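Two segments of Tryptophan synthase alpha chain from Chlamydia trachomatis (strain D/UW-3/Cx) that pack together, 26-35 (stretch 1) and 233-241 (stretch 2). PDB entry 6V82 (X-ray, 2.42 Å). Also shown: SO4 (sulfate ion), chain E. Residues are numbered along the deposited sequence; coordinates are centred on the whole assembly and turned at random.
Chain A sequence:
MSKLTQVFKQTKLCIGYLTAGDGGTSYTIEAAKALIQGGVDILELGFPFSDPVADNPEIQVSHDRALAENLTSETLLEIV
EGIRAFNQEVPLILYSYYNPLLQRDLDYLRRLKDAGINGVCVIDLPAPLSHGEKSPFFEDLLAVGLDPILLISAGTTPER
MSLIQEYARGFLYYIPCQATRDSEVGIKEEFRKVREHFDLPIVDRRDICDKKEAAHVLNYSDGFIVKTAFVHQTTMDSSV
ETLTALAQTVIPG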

# COMPACT_ATOMS: atom_id res chain seq x y z
N SER A 26 -47.31 -5.40 -24.13
CA SER A 26 -48.27 -4.63 -24.92
C SER A 26 -47.58 -3.54 -25.72
O SER A 26 -47.83 -3.38 -26.92
N TYR A 27 -46.71 -2.77 -25.06
CA TYR A 27 -46.06 -1.66 -25.75
C TYR A 27 -45.23 -2.16 -26.92
O TYR A 27 -45.26 -1.56 -28.01
N THR A 28 -44.49 -3.25 -26.73
CA THR A 28 -43.67 -3.77 -27.82
C THR A 28 -44.54 -4.11 -29.02
O THR A 28 -44.16 -3.85 -30.17
N ILE A 29 -45.72 -4.69 -28.77
CA ILE A 29 -46.62 -5.04 -29.85
C ILE A 29 -47.15 -3.78 -30.52
O ILE A 29 -47.23 -3.70 -31.75
N GLU A 30 -47.52 -2.78 -29.71
CA GLU A 30 -47.97 -1.50 -30.26
C GLU A 30 -46.88 -0.85 -31.11
O GLU A 30 -47.16 -0.36 -32.21
N ALA A 31 -45.64 -0.83 -30.61
CA ALA A 31 -44.57 -0.18 -31.37
C ALA A 31 -44.35 -0.89 -32.71
O ALA A 31 -44.20 -0.24 -33.75
N ALA A 32 -44.38 -2.23 -32.69
CA ALA A 32 -44.23 -3.00 -33.93
C ALA A 32 -45.34 -2.66 -34.93
O ALA A 32 -45.06 -2.46 -36.12
N LYS A 33 -46.59 -2.59 -34.47
CA LYS A 33 -47.67 -2.15 -35.36
C LYS A 33 -47.35 -0.79 -35.95
O LYS A 33 -47.55 -0.56 -37.15
N ALA A 34 -46.87 0.14 -35.12
CA ALA A 34 -46.62 1.50 -35.57
C ALA A 34 -45.54 1.53 -36.65
O ALA A 34 -45.64 2.32 -37.61
N LEU A 35 -44.52 0.68 -36.52
CA LEU A 35 -43.45 0.67 -37.52
C LEU A 35 -43.94 0.07 -38.83
O LEU A 35 -43.57 0.53 -39.92
N GLN A 233 -36.34 7.05 -30.07
CA GLN A 233 -37.59 7.81 -30.09
C GLN A 233 -38.53 7.37 -28.97
O GLN A 233 -39.24 8.21 -28.39
N THR A 234 -38.54 6.08 -28.61
CA THR A 234 -39.41 5.66 -27.51
C THR A 234 -38.98 6.31 -26.20
O THR A 234 -39.80 6.41 -25.28
N THR A 235 -37.74 6.78 -26.10
CA THR A 235 -37.30 7.49 -24.90
C THR A 235 -37.60 8.98 -24.95
O THR A 235 -37.61 9.63 -23.89
N MET A 236 -37.82 9.55 -26.14
CA MET A 236 -38.20 10.96 -26.24
C MET A 236 -39.69 11.15 -25.96
O MET A 236 -40.08 11.91 -25.07
N ASP A 237 -40.52 10.46 -26.73
CA ASP A 237 -41.97 10.48 -26.58
C ASP A 237 -42.43 9.10 -27.00
O ASP A 237 -42.32 8.75 -28.17
N SER A 238 -42.91 8.31 -26.03
CA SER A 238 -43.18 6.90 -26.28
C SER A 238 -44.49 6.66 -27.02
O SER A 238 -44.76 5.51 -27.38
N SER A 239 -45.29 7.70 -27.26
CA SER A 239 -46.54 7.52 -28.00
C SER A 239 -46.23 6.99 -29.39
O SER A 239 -45.47 7.62 -30.14
N VAL A 240 -46.80 5.83 -29.73
CA VAL A 240 -46.30 5.08 -30.88
C VAL A 240 -46.61 5.76 -32.21
O VAL A 240 -45.97 5.44 -33.22
N GLU A 241 -47.55 6.70 -32.23
CA GLU A 241 -47.78 7.50 -33.43
C GLU A 241 -46.49 8.13 -33.93
O GLU A 241 -46.25 8.18 -35.14

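The contact between the helix 26-35 and the segment 233-241 is small, burying 296 Å² in all, and two residues account for most of it: Val 240 with 96 Å² covered and Tyr 27 with 84 Å². The backbones come nearest at Ala 31 and Val 240, their CA atoms 5.6 Å apart.

Val 240 points its CA-to-CB bond toward the helix and adopts the m rotamer (chi1 -72°). Val 240 CG1 meets three helix residues: it lies 3.8 Å from Ala 31 CA, 4.2 Å from Ala 31 CB, 4.1 Å from Glu 30 CB and 3.8 Å from Tyr 27 CE1. These distances are those of van der Waals contact, so the methyl settles against the helix backbone as well as its side chains. One turn further on, Ala 34 also points toward the segment; its CB stands 3.8 Å from Val 240 CB and 3.3 Å from Val 240 O.

Tyr 27 starts sideways, but chi1 of -178° (t) and chi2 of 84° carry its ring to the other stretch. There the hydroxyl donates a hydrogen bond to a backbone carbonyl, Tyr 27 OH to Ser 238 O at 2.8 Å. Both this oxygen and Thr 234 CG2, 3.3 Å from Tyr 27 OH, lie at the ring edge, near its plane. Thr 234 is in the p rotamer (chi1 71°), its CA-to-CB bond directed toward the helix.

Other polar links do not cross between the stretches: some lie within one stretch, some reach residues elsewhere in the structure, and two hold the ion. Lys 33 NZ and Glu 30 OE1 form a salt bridge at 3.4 Å, its hydrogen bond weak, while Ser 239 N donates to Asp 237 OD1 at 3.2 Å. The sulfate, probably from the crystallisation liquor, accepts through O2 from Ser 26 N (2.9 Å) and Ser 26 OG (3.1 Å); Ser 26 itself makes no contact with the second stretch.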

# COMPACT_ATOMS: atom_id res chain seq x y z
CB SER A 26 -49.33 -4.01 -24.01
OG SER A 26 -50.03 -5.01 -23.30
CB TYR A 27 -45.19 -0.86 -24.78
CG TYR A 27 -44.55 0.30 -25.48
CD1 TYR A 27 -45.24 1.49 -25.63
CD2 TYR A 27 -43.29 0.18 -26.04
CE1 TYR A 27 -44.67 2.55 -26.30
CE2 TYR A 27 -42.71 1.22 -26.71
CZ TYR A 27 -43.41 2.41 -26.84
OH TYR A 27 -42.83 3.45 -27.51
CB THR A 28 -42.88 -5.00 -27.37
OG1 THR A 28 -42.09 -4.69 -26.22
CG2 THR A 28 -41.97 -5.47 -28.48
CB ILE A 29 -47.77 -5.92 -29.33
CG1 ILE A 29 -47.23 -7.25 -28.83
CG2 ILE A 29 -48.81 -6.12 -30.41
CD1 ILE A 29 -48.23 -8.03 -28.01
CB GLU A 30 -48.41 -0.56 -29.14
CG GLU A 30 -49.75 -0.92 -28.57
CD GLU A 30 -50.73 -1.35 -29.65
OE1 GLU A 30 -51.09 -2.55 -29.68
OE2 GLU A 30 -51.12 -0.49 -30.47
CB ALA A 31 -43.28 -0.13 -30.55
CB ALA A 32 -44.21 -4.49 -33.61
CB LYS A 33 -49.00 -2.09 -34.62
CG LYS A 33 -49.65 -3.42 -34.29
CD LYS A 33 -51.03 -3.20 -33.67
CE LYS A 33 -51.39 -4.30 -32.67
NZ LYS A 33 -52.77 -4.14 -32.11
CB ALA A 34 -46.22 2.38 -34.38
CB LEU A 35 -42.24 -0.11 -37.00
CG LEU A 35 -41.45 0.53 -35.85
CD1 LEU A 35 -40.17 -0.22 -35.64
CD2 LEU A 35 -41.20 1.99 -36.16
CB GLN A 233 -38.26 7.68 -31.46
CG GLN A 233 -39.63 8.34 -31.58
CD GLN A 233 -39.64 9.80 -31.12
OE1 GLN A 233 -38.63 10.51 -31.22
NE2 GLN A 233 -40.78 10.25 -30.61
CB THR A 234 -39.45 4.13 -27.37
OG1 THR A 234 -38.21 3.63 -26.87
CG2 THR A 234 -39.77 3.45 -28.71
CB THR A 235 -35.80 7.29 -24.68
OG1 THR A 235 -35.07 8.07 -25.64
CG2 THR A 235 -35.42 5.81 -24.81
CB MET A 236 -37.85 11.50 -27.63
CG MET A 236 -36.37 11.60 -27.93
SD MET A 236 -35.58 12.94 -27.03
CE MET A 236 -36.35 14.39 -27.76
CB ASP A 237 -42.60 11.58 -27.44
CG ASP A 237 -44.12 11.60 -27.36
OD1 ASP A 237 -44.71 10.78 -26.61
OD2 ASP A 237 -44.73 12.45 -28.05
CB SER A 238 -43.17 6.13 -24.96
OG SER A 238 -43.91 6.82 -23.97
CB SER A 239 -47.31 8.84 -28.07
OG SER A 239 -46.77 9.69 -29.05
CB VAL A 240 -46.85 3.64 -30.85
CG1 VAL A 240 -46.16 2.85 -29.74
CG2 VAL A 240 -48.36 3.65 -30.67
CB GLU A 241 -48.82 8.59 -33.13
CG GLU A 241 -50.24 8.07 -32.92
CD GLU A 241 -50.41 7.26 -31.64
OE1 GLU A 241 -49.46 7.21 -30.82
OE2 GLU A 241 -51.50 6.67 -31.45
S SO4 E . -47.70 -5.69 -20.24
O1 SO4 E . -47.94 -4.95 -19.00
O2 SO4 E . -47.68 -4.74 -21.35
O3 SO4 E . -48.78 -6.66 -20.45
O4 SO4 E . -46.41 -6.38 -20.16